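Local coordinates for protein L-tyrosine isonitrile synthase (Pseudomonas aeruginosa, PDB 3E59) that makes the isonitrile group on L-tyrosine, taking the carbon from C2 of ribulose 5-phosphate, as a step in the biosynthesis of paerucumarin, at residues Y26-Q31 against G195-R200; G120-I125 against K227-G232; L173-Y178 against I234-A239; I256-A261 against D275-P280. One frame throughout, in Å; residues are numbered along the deposited sequence.

Contact 1 (Y26-Q31 against G195-R200); sequences YPEHRQ and GLLLYR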
# COMPACT_ATOMS: atom_id res chain seq x y z
N TYR A 26 8.55 -2.56 -11.50
CA TYR A 26 7.56 -3.01 -12.49
C TYR A 26 7.99 -4.38 -13.00
O TYR A 26 9.14 -4.53 -13.42
CB TYR A 26 7.43 -2.01 -13.65
CG TYR A 26 6.84 -0.68 -13.22
CD1 TYR A 26 5.46 -0.51 -13.07
CD2 TYR A 26 7.67 0.41 -12.92
CE1 TYR A 26 4.92 0.71 -12.67
CE2 TYR A 26 7.14 1.63 -12.52
CZ TYR A 26 5.77 1.77 -12.39
OH TYR A 26 5.25 2.96 -11.99
N PRO A 27 7.10 -5.40 -12.93
CA PRO A 27 7.44 -6.74 -13.43
C PRO A 27 8.00 -6.68 -14.85
O PRO A 27 8.92 -7.43 -15.19
CB PRO A 27 6.09 -7.48 -13.43
CG PRO A 27 5.29 -6.79 -12.36
CD PRO A 27 5.72 -5.34 -12.39
N GLU A 28 7.47 -5.76 -15.66
CA GLU A 28 7.91 -5.56 -17.04
C GLU A 28 9.38 -5.11 -17.19
O GLU A 28 9.97 -5.25 -18.26
CB GLU A 28 6.97 -4.59 -17.77
CG GLU A 28 5.54 -5.14 -17.97
CD GLU A 28 4.63 -5.01 -16.75
OE1 GLU A 28 5.06 -4.47 -15.70
OE2 GLU A 28 3.45 -5.44 -16.85
N HIS A 29 9.95 -4.57 -16.11
CA HIS A 29 11.34 -4.08 -16.14
C HIS A 29 12.37 -5.07 -15.59
O HIS A 29 13.57 -4.88 -15.77
CB HIS A 29 11.48 -2.75 -15.38
CG HIS A 29 10.64 -1.64 -15.94
ND1 HIS A 29 10.41 -0.47 -15.24
CD2 HIS A 29 9.97 -1.51 -17.11
CE1 HIS A 29 9.65 0.33 -15.97
NE2 HIS A 29 9.36 -0.28 -17.10
N ARG A 30 11.91 -6.13 -14.92
CA ARG A 30 12.81 -7.05 -14.23
C ARG A 30 13.73 -7.86 -15.15
O ARG A 30 14.92 -8.02 -14.86
CB ARG A 30 12.03 -7.99 -13.30
CG ARG A 30 11.37 -7.28 -12.10
CD ARG A 30 10.97 -8.27 -11.00
NE ARG A 30 10.61 -7.58 -9.75
CZ ARG A 30 11.47 -7.25 -8.78
NH1 ARG A 30 12.76 -7.56 -8.89
NH2 ARG A 30 11.04 -6.62 -7.70
N GLN A 31 13.18 -8.35 -16.27
CA GLN A 31 13.89 -9.28 -17.17
C GLN A 31 15.08 -8.68 -17.91
O GLN A 31 16.11 -9.35 -18.06
CB GLN A 31 12.92 -9.93 -18.17
N GLY A 195 2.32 5.24 -16.22
CA GLY A 195 0.92 5.63 -16.04
C GLY A 195 -0.00 4.54 -16.57
O GLY A 195 -0.96 4.15 -15.90
N LEU A 196 0.28 4.05 -17.77
CA LEU A 196 -0.53 2.97 -18.34
C LEU A 196 -0.38 1.64 -17.58
O LEU A 196 -1.34 0.87 -17.48
CB LEU A 196 -0.26 2.79 -19.82
CG LEU A 196 -0.76 3.91 -20.73
CD1 LEU A 196 -0.36 3.62 -22.15
CD2 LEU A 196 -2.27 4.07 -20.66
N LEU A 197 0.81 1.39 -17.05
CA LEU A 197 1.09 0.20 -16.26
C LEU A 197 0.29 0.23 -14.97
O LEU A 197 -0.25 -0.79 -14.57
CB LEU A 197 2.60 0.03 -15.97
CG LEU A 197 3.52 -0.38 -17.14
CD1 LEU A 197 4.97 -0.49 -16.70
CD2 LEU A 197 3.06 -1.69 -17.79
N LEU A 198 0.21 1.42 -14.35
CA LEU A 198 -0.64 1.64 -13.19
C LEU A 198 -2.11 1.43 -13.51
O LEU A 198 -2.80 0.67 -12.83
CB LEU A 198 -0.43 3.05 -12.61
CG LEU A 198 -1.30 3.40 -11.39
CD1 LEU A 198 -0.99 2.51 -10.20
CD2 LEU A 198 -1.17 4.89 -11.02
N TYR A 199 -2.61 2.13 -14.52
CA TYR A 199 -3.99 1.96 -14.94
C TYR A 199 -4.36 0.46 -15.13
O TYR A 199 -5.40 0.01 -14.64
CB TYR A 199 -4.29 2.80 -16.21
CG TYR A 199 -5.73 2.68 -16.66
CD1 TYR A 199 -6.06 1.96 -17.81
CD2 TYR A 199 -6.77 3.23 -15.91
CE1 TYR A 199 -7.37 1.82 -18.21
CE2 TYR A 199 -8.10 3.09 -16.30
CZ TYR A 199 -8.39 2.39 -17.45
OH TYR A 199 -9.70 2.25 -17.85
N ARG A 200 -3.51 -0.30 -15.81
CA ARG A 200 -3.75 -1.74 -16.04
C ARG A 200 -3.80 -2.54 -14.74
O ARG A 200 -4.62 -3.45 -14.59
CB ARG A 200 -2.75 -2.36 -17.05
CG ARG A 200 -2.90 -3.90 -17.27
CD ARG A 200 -2.62 -4.38 -18.70
NE ARG A 200 -1.29 -4.98 -18.86
CZ ARG A 200 -1.04 -6.21 -19.31
NH1 ARG A 200 -2.01 -7.05 -19.66
NH2 ARG A 200 0.22 -6.62 -19.42
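Y26, just before the short, weakly bonded helical turn 27-30 near the N-terminus, and E28 and H29 within it, close around L197 of helix 193-210. L197 is the centre of the contact: its CD1 faces mainly the Y26 ring, and its CD2 mainly the carboxylate of E28. CD1 approaches the Y26 ring obliquely, 3.7 Å from Y26 CD1, and also lies near Y26 CG. L197 CB adds to this, near both CD1 and CE1 of the ring. The other methyl, L197 CD2, lies against the carboxylate end of E28, 3.8 Å from E28 CD. The E28 and L197 side chains run past each other in opposite directions. E28 reaches this place because its chain bends at chi2 (82°), which turns CD aside from an extended course.

The contact lies at the surface and joins the N-terminal part of the chain to the start of a long helix in the isocyanide synthase fold. The turn itself is held by the backbone bond from H29 N to Y26 O, 2.8 Å. H29 folds back over Y26, whose CB sits 3.7 Å above one face of the imidazole ring and offset toward its rim. H29 NE2 is 4.4 Å from L197 CD1, and that nitrogen is hydrogen-bonded to E193, just before the helical segment. On the exposed side, E28 OE2 and R200 NH2 are 4.3 Å apart. This is too far for a salt bridge, though the opposite charges probably attract weakly. Farther along the turn, R30 makes a salt bridge with D276.

Contact 2 (G120-I125 against K227-G232); sequences GDLVRI and KERAYG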
# COMPACT_ATOMS: atom_id res chain seq x y z
N GLY A 120 -14.66 5.10 -0.90
CA GLY A 120 -16.11 5.06 -0.78
C GLY A 120 -16.67 3.92 -1.60
O GLY A 120 -16.21 2.78 -1.49
N ASP A 121 -17.65 4.26 -2.44
CA ASP A 121 -18.36 3.29 -3.26
C ASP A 121 -17.56 2.79 -4.45
O ASP A 121 -18.05 1.95 -5.23
CB ASP A 121 -19.73 3.85 -3.72
CG ASP A 121 -19.59 5.05 -4.68
OD1 ASP A 121 -19.00 4.90 -5.78
OD2 ASP A 121 -20.11 6.14 -4.35
N LEU A 122 -16.33 3.29 -4.62
CA LEU A 122 -15.52 2.93 -5.78
C LEU A 122 -14.97 1.51 -5.69
O LEU A 122 -14.93 0.81 -6.70
CB LEU A 122 -14.41 3.96 -6.06
CG LEU A 122 -14.79 5.21 -6.87
CD1 LEU A 122 -13.71 6.27 -6.73
CD2 LEU A 122 -15.06 4.90 -8.38
N VAL A 123 -14.55 1.10 -4.50
CA VAL A 123 -14.07 -0.28 -4.28
C VAL A 123 -15.13 -1.17 -3.60
O VAL A 123 -14.97 -2.39 -3.53
CB VAL A 123 -12.68 -0.34 -3.58
CG1 VAL A 123 -11.66 0.49 -4.36
CG2 VAL A 123 -12.75 0.13 -2.14
N ARG A 124 -16.20 -0.54 -3.13
CA ARG A 124 -17.39 -1.23 -2.64
C ARG A 124 -17.17 -1.99 -1.32
O ARG A 124 -17.59 -3.14 -1.15
CB ARG A 124 -18.02 -2.11 -3.73
CG ARG A 124 -18.63 -1.28 -4.88
CD ARG A 124 -18.60 -2.01 -6.21
NE ARG A 124 -19.21 -1.21 -7.27
CZ ARG A 124 -19.38 -1.61 -8.53
NH1 ARG A 124 -18.97 -2.82 -8.91
NH2 ARG A 124 -19.95 -0.81 -9.41
N ILE A 125 -16.51 -1.32 -0.40
CA ILE A 125 -16.37 -1.78 0.97
C ILE A 125 -17.07 -0.72 1.80
O ILE A 125 -16.75 0.47 1.69
CB ILE A 125 -14.88 -1.96 1.36
CG1 ILE A 125 -14.21 -3.01 0.46
CG2 ILE A 125 -14.72 -2.34 2.83
CD1 ILE A 125 -12.70 -2.87 0.35
N LYS A 227 -12.50 -1.06 -15.68
CA LYS A 227 -11.76 -0.05 -16.43
C LYS A 227 -12.26 1.36 -16.12
O LYS A 227 -11.45 2.30 -15.99
CB LYS A 227 -11.88 -0.32 -17.93
CG LYS A 227 -11.04 -1.47 -18.45
CD LYS A 227 -11.22 -1.59 -19.95
CE LYS A 227 -10.19 -0.78 -20.70
NZ LYS A 227 -8.82 -1.35 -20.51
N GLU A 228 -13.58 1.52 -16.02
CA GLU A 228 -14.16 2.82 -15.70
C GLU A 228 -13.88 3.23 -14.26
O GLU A 228 -13.46 4.35 -14.01
CB GLU A 228 -15.66 2.86 -16.01
N ARG A 229 -14.06 2.30 -13.32
CA ARG A 229 -13.80 2.59 -11.91
C ARG A 229 -12.34 2.83 -11.56
O ARG A 229 -12.05 3.55 -10.60
CB ARG A 229 -14.42 1.53 -10.99
CG ARG A 229 -15.93 1.72 -10.83
CD ARG A 229 -16.53 0.77 -9.81
NE ARG A 229 -16.38 -0.60 -10.25
CZ ARG A 229 -15.77 -1.55 -9.56
NH1 ARG A 229 -15.26 -1.30 -8.36
NH2 ARG A 229 -15.69 -2.78 -10.06
N ALA A 230 -11.42 2.25 -12.33
CA ALA A 230 -9.98 2.44 -12.11
C ALA A 230 -9.53 3.90 -12.20
O ALA A 230 -8.66 4.32 -11.46
CB ALA A 230 -9.16 1.55 -13.04
N TYR A 231 -10.14 4.68 -13.10
CA TYR A 231 -9.89 6.14 -13.13
C TYR A 231 -10.23 6.82 -11.80
O TYR A 231 -9.47 7.66 -11.30
CB TYR A 231 -10.69 6.80 -14.26
CG TYR A 231 -10.21 6.43 -15.65
CD1 TYR A 231 -8.94 6.84 -16.09
CD2 TYR A 231 -11.00 5.68 -16.53
CE1 TYR A 231 -8.48 6.52 -17.35
CE2 TYR A 231 -10.54 5.36 -17.82
CZ TYR A 231 -9.27 5.79 -18.21
OH TYR A 231 -8.74 5.50 -19.44
N GLY A 232 -11.39 6.48 -11.24
CA GLY A 232 -11.84 7.04 -9.96
C GLY A 232 -10.93 6.70 -8.79
O GLY A 232 -10.58 7.57 -7.98
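The guanidinium groups of R124 and R229 lie flat on each other, with centres 3.8 Å apart and planes at 13°. R229 NE sits over one face of the R124 group, toward its rim. In return, R124 NH1 lies over one face of the R229 group, 3.5 Å from R229 NH2. These two nitrogens are both donors, so they stack and do not bond. At the edge of the R229 group is the backbone of L122. R229 NH1 donates to L122 O over 2.7 Å, nearly in line with the carbonyl bond, and the oxygen is only 2° out of the guanidinium plane. R229 has a bend at chi3 (-64°), which turns NE out of the line of the chain. R124 stays extended from CG to NE, and the two arginine side chains cross at about a right angle.

The contact joins the loop between helices 116-119 and 127-144 to the long helix 219-247. Two like charges this close would be expected to repel. D225, one turn back on the same helix, probably offsets this: it makes a salt bridge with R229 NH2 and a long, weak ion pair with R124 NH1.

Beside the stack, L122 rests on the helix. Its CD1 is 3.5 Å from the backbone C of G232 and packs close on the G232 carbonyl oxygen as well, while its CD2 is 4.1 Å from R229 CG. L122 also touches V233 and R236 farther along the helix.

Contact 3 (L173-Y178 against I234-A239); sequences LLIGGY and IQRSWA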
# COMPACT_ATOMS: atom_id res chain seq x y z
N LEU A 173 -14.70 16.56 0.93
CA LEU A 173 -13.65 17.52 1.33
C LEU A 173 -12.29 17.20 0.71
O LEU A 173 -11.59 18.12 0.30
CB LEU A 173 -13.53 17.62 2.86
CG LEU A 173 -14.67 18.31 3.63
CD1 LEU A 173 -14.37 18.27 5.12
CD2 LEU A 173 -14.89 19.73 3.16
N LEU A 174 -11.93 15.92 0.65
CA LEU A 174 -10.71 15.46 -0.04
C LEU A 174 -10.75 15.75 -1.55
O LEU A 174 -9.78 16.26 -2.11
CB LEU A 174 -10.48 13.95 0.16
CG LEU A 174 -9.26 13.33 -0.56
CD1 LEU A 174 -7.96 13.84 0.02
CD2 LEU A 174 -9.29 11.81 -0.58
N ILE A 175 -11.86 15.39 -2.18
CA ILE A 175 -12.11 15.63 -3.59
C ILE A 175 -12.08 17.12 -3.91
O ILE A 175 -11.36 17.55 -4.80
CB ILE A 175 -13.48 15.05 -4.01
CG1 ILE A 175 -13.50 13.53 -3.86
CG2 ILE A 175 -13.83 15.44 -5.46
CD1 ILE A 175 -14.92 12.94 -3.88
N GLY A 176 -12.86 17.91 -3.18
CA GLY A 176 -12.94 19.35 -3.40
C GLY A 176 -11.59 20.05 -3.31
O GLY A 176 -11.29 20.95 -4.10
N GLY A 177 -10.79 19.64 -2.33
CA GLY A 177 -9.51 20.29 -2.09
C GLY A 177 -8.36 19.77 -2.92
O GLY A 177 -7.49 20.54 -3.30
N TYR A 178 -8.38 18.47 -3.22
CA TYR A 178 -7.19 17.75 -3.72
C TYR A 178 -7.31 16.92 -5.02
O TYR A 178 -6.28 16.57 -5.60
CB TYR A 178 -6.57 16.91 -2.58
CG TYR A 178 -5.90 17.78 -1.55
CD1 TYR A 178 -4.67 18.37 -1.82
CD2 TYR A 178 -6.53 18.08 -0.34
CE1 TYR A 178 -4.06 19.22 -0.90
CE2 TYR A 178 -5.92 18.94 0.60
CZ TYR A 178 -4.68 19.50 0.30
OH TYR A 178 -4.05 20.33 1.19
N ILE A 234 -7.68 5.80 -8.88
CA ILE A 234 -6.45 6.58 -9.09
C ILE A 234 -6.67 8.04 -8.67
O ILE A 234 -5.83 8.63 -7.98
CB ILE A 234 -6.00 6.52 -10.58
CG1 ILE A 234 -5.74 5.07 -11.04
CG2 ILE A 234 -4.79 7.38 -10.83
CD1 ILE A 234 -4.75 4.33 -10.19
N GLN A 235 -7.81 8.62 -9.08
CA GLN A 235 -8.15 10.01 -8.72
C GLN A 235 -8.11 10.19 -7.20
O GLN A 235 -7.48 11.11 -6.70
CB GLN A 235 -9.53 10.42 -9.26
CG GLN A 235 -9.91 11.87 -8.96
CD GLN A 235 -11.39 12.12 -9.10
OE1 GLN A 235 -12.21 11.34 -8.61
NE2 GLN A 235 -11.75 13.22 -9.75
N ARG A 236 -8.79 9.30 -6.47
CA ARG A 236 -8.78 9.32 -5.01
C ARG A 236 -7.40 9.09 -4.39
O ARG A 236 -7.01 9.81 -3.47
CB ARG A 236 -9.77 8.31 -4.42
CG ARG A 236 -11.22 8.50 -4.85
CD ARG A 236 -11.77 9.88 -4.48
NE ARG A 236 -13.03 10.11 -5.18
CZ ARG A 236 -14.21 9.65 -4.78
NH1 ARG A 236 -14.32 8.95 -3.65
NH2 ARG A 236 -15.28 9.90 -5.51
N SER A 237 -6.68 8.08 -4.89
CA SER A 237 -5.33 7.80 -4.39
C SER A 237 -4.41 8.97 -4.59
O SER A 237 -3.61 9.30 -3.71
CB SER A 237 -4.72 6.57 -5.07
OG SER A 237 -5.56 5.45 -4.93
N TRP A 238 -4.50 9.61 -5.77
CA TRP A 238 -3.66 10.77 -6.05
C TRP A 238 -4.07 12.00 -5.24
O TRP A 238 -3.21 12.74 -4.77
CB TRP A 238 -3.62 11.09 -7.55
CG TRP A 238 -2.83 10.11 -8.42
CD1 TRP A 238 -2.09 9.01 -8.00
CD2 TRP A 238 -2.69 10.16 -9.84
NE1 TRP A 238 -1.52 8.39 -9.09
CE2 TRP A 238 -1.87 9.07 -10.23
CE3 TRP A 238 -3.18 11.03 -10.84
CZ2 TRP A 238 -1.53 8.82 -11.58
CZ3 TRP A 238 -2.85 10.77 -12.19
CH2 TRP A 238 -2.03 9.68 -12.53
N ALA A 239 -5.38 12.23 -5.09
CA ALA A 239 -5.89 13.28 -4.19
C ALA A 239 -5.37 13.08 -2.75
O ALA A 239 -4.84 14.00 -2.15
CB ALA A 239 -7.43 13.32 -4.20
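I175 has CG1 anti to its carbonyl carbon (chi1 -64°), while R236 is bent at chi2 (-59°), which turns its CD aside; these two side chains meet between helix 167-178 and helix 219-247. This is helix-helix packing at a steep crossing: the axes of the two segments come within 9.8 Å, at 74°.

A239 is the small residue at the closest backbone approach. Its CB is 4.1 Å from L174 CG and 4.0 Å from Y178 CB, and it also faces the backbone C and O of Y178. The carbonyl end of A239 is covered as well. Its O lies 3.4 Å from Y178 CB, and L174 CD1 packs against the same oxygen. The Y178 ring leads away from the contact, and its OH is hydrogen-bonded to D246, farther along helix 219-247.

The I175 and R236 side chains cross obliquely. R236 NH1 bonds to the carbonyl of V118, which helps to fix the guanidinium. R236 NE is buried here and has no polar partner in the model; its neighbours include I175 CG1 at 3.7 Å. I175 CD1 sits 3.3 Å above one face of the R236 guanidinium, offset toward the rim, and is 3.5 Å from R236 NH2.

Contact 4 (I256-A261 against D275-P280); sequences IHPQPA and DDWLTP. With PO4 (phosphate ion), chain E.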
# COMPACT_ATOMS: atom_id res chain seq x y z
N ILE A 256 2.93 1.22 -2.02
CA ILE A 256 2.79 -0.22 -2.23
C ILE A 256 2.57 -0.58 -3.69
O ILE A 256 2.22 -1.72 -4.02
CB ILE A 256 1.71 -0.89 -1.28
CG1 ILE A 256 0.41 -0.08 -1.19
CG2 ILE A 256 2.28 -1.06 0.10
CD1 ILE A 256 -0.47 -0.19 -2.40
N HIS A 257 2.77 0.43 -4.56
CA HIS A 257 2.89 0.24 -6.00
C HIS A 257 4.33 0.44 -6.45
O HIS A 257 5.04 1.26 -5.88
CB HIS A 257 2.05 1.24 -6.78
CG HIS A 257 0.62 1.29 -6.36
ND1 HIS A 257 -0.03 2.47 -6.12
CD2 HIS A 257 -0.28 0.30 -6.13
CE1 HIS A 257 -1.28 2.21 -5.77
NE2 HIS A 257 -1.45 0.90 -5.77
N PRO A 258 4.76 -0.31 -7.49
CA PRO A 258 6.02 0.01 -8.18
C PRO A 258 5.95 1.46 -8.66
O PRO A 258 4.88 1.91 -9.05
CB PRO A 258 6.02 -0.92 -9.40
CG PRO A 258 5.08 -2.00 -9.06
CD PRO A 258 4.08 -1.48 -8.07
N GLN A 259 7.08 2.17 -8.62
CA GLN A 259 7.10 3.58 -8.96
C GLN A 259 8.22 3.90 -9.94
O GLN A 259 9.29 3.25 -9.90
CB GLN A 259 7.24 4.44 -7.68
CG GLN A 259 6.04 4.38 -6.70
CD GLN A 259 4.75 5.00 -7.24
OE1 GLN A 259 4.77 5.78 -8.20
NE2 GLN A 259 3.62 4.68 -6.59
N PRO A 260 8.01 4.92 -10.82
CA PRO A 260 9.10 5.38 -11.68
C PRO A 260 10.30 5.77 -10.81
O PRO A 260 10.11 6.23 -9.69
CB PRO A 260 8.52 6.63 -12.39
CG PRO A 260 7.02 6.49 -12.28
CD PRO A 260 6.75 5.68 -11.02
N ALA A 261 11.51 5.55 -11.31
CA ALA A 261 12.74 5.81 -10.56
C ALA A 261 12.98 7.31 -10.28
O ALA A 261 13.71 7.65 -9.36
CB ALA A 261 13.91 5.21 -11.29
N ASP A 275 4.78 -11.34 -7.02
CA ASP A 275 4.03 -10.28 -7.68
C ASP A 275 4.30 -8.95 -7.00
O ASP A 275 3.92 -8.75 -5.84
CB ASP A 275 2.54 -10.61 -7.66
CG ASP A 275 1.67 -9.55 -8.33
OD1 ASP A 275 2.20 -8.55 -8.89
OD2 ASP A 275 0.43 -9.71 -8.28
N ASP A 276 4.93 -8.03 -7.74
CA ASP A 276 5.25 -6.69 -7.22
C ASP A 276 4.03 -5.82 -6.93
O ASP A 276 4.14 -4.84 -6.19
CB ASP A 276 6.19 -5.93 -8.18
CG ASP A 276 7.60 -6.48 -8.18
OD1 ASP A 276 8.41 -6.11 -7.29
OD2 ASP A 276 7.90 -7.28 -9.09
N TRP A 277 2.89 -6.15 -7.53
CA TRP A 277 1.63 -5.45 -7.26
C TRP A 277 0.82 -6.02 -6.07
O TRP A 277 -0.17 -5.42 -5.63
CB TRP A 277 0.73 -5.44 -8.53
CG TRP A 277 1.27 -4.56 -9.61
CD1 TRP A 277 2.02 -4.94 -10.69
CD2 TRP A 277 1.13 -3.13 -9.70
NE1 TRP A 277 2.34 -3.84 -11.45
CE2 TRP A 277 1.81 -2.72 -10.87
CE3 TRP A 277 0.48 -2.17 -8.93
CZ2 TRP A 277 1.87 -1.37 -11.28
CZ3 TRP A 277 0.53 -0.82 -9.34
CH2 TRP A 277 1.22 -0.44 -10.50
N LEU A 278 1.24 -7.18 -5.56
CA LEU A 278 0.44 -7.87 -4.54
C LEU A 278 0.68 -7.27 -3.17
O LEU A 278 1.82 -7.02 -2.78
CB LEU A 278 0.75 -9.37 -4.52
CG LEU A 278 -0.16 -10.26 -3.65
CD1 LEU A 278 -1.64 -10.11 -4.03
CD2 LEU A 278 0.26 -11.73 -3.77
N THR A 279 -0.42 -7.04 -2.45
CA THR A 279 -0.40 -6.51 -1.10
C THR A 279 -1.20 -7.44 -0.15
O THR A 279 -2.06 -8.19 -0.62
CB THR A 279 -0.96 -5.09 -1.06
OG1 THR A 279 -2.31 -5.11 -1.50
CG2 THR A 279 -0.13 -4.14 -1.96
N PRO A 280 -0.88 -7.42 1.16
CA PRO A 280 -1.51 -8.34 2.14
C PRO A 280 -3.04 -8.27 2.26
O PRO A 280 -3.66 -9.26 2.63
CB PRO A 280 -0.84 -7.97 3.46
CG PRO A 280 -0.17 -6.65 3.25
CD PRO A 280 0.15 -6.57 1.79
P PO4 E . 0.31 5.90 -4.69
O1 PO4 E . 0.68 5.30 -6.03
O2 PO4 E . -1.10 5.45 -4.35
O3 PO4 E . 1.33 5.44 -3.63
O4 PO4 E . 0.29 7.40 -4.79
O HOH W 1 0.05 -2.79 -5.18
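H257 CB begins the contact with W277, lying 3.6 Å from W277 CZ3. The next atom, H257 CG, is also near CZ3. H257 CD2 comes to 3.5 Å from the same carbon, at the edge of the indole. The two rings are inclined at 42°. On the other branch, H257 ND1 donates to O1 of a phosphate ion, 2.9 Å away, which lies at the edge of the imidazole. H257 CE1 is near phosphate O2.

P258 covers a face of W277: its CD sits over the centre of the six-membered ring, 3.6 Å from the centroid, in a CH-pi contact. The contact joins the loop that follows strand 252-255 to the loop between strands 265-267 and 284-287; strands 252-255 and 265-267 are neighbours in the parallel sheet. Q259 NE2 also donates to phosphate O1, and the ion is also hydrogen-bonded to S255, R253 and K265. It probably comes from the crystallisation liquor.

D275 to L278 form a type I turn. W277 N donates to D275 OD1, making an Asx turn. One water gives bonds of 2.7 Å to both I256 O and W277 O. I256 CB packs on T279 CG2 at 3.8 Å.

The long helices 193-210 and 219-247, consecutive in the chain, connect contacts 1, 2 and 3. Contacts 2 and 3 share helix 219-247, with centres 13 Å apart, and meet where L122 touches R236. Contact 1 joins them through Y199 and L198. Along the chain the segments of contacts 1, 2 and 3 alternate, so distant parts of the sequence are brought together. Contact 4 opens after all three have closed and is the most central, about 8 Å from the chain centre, by the parallel sheet. It lies 9 Å from contact 1, centre to centre, linked where Y26 packs on P258 and P260. The N-terminal region thus packs against loop 256-261, which holds a phosphate ion in the crystal.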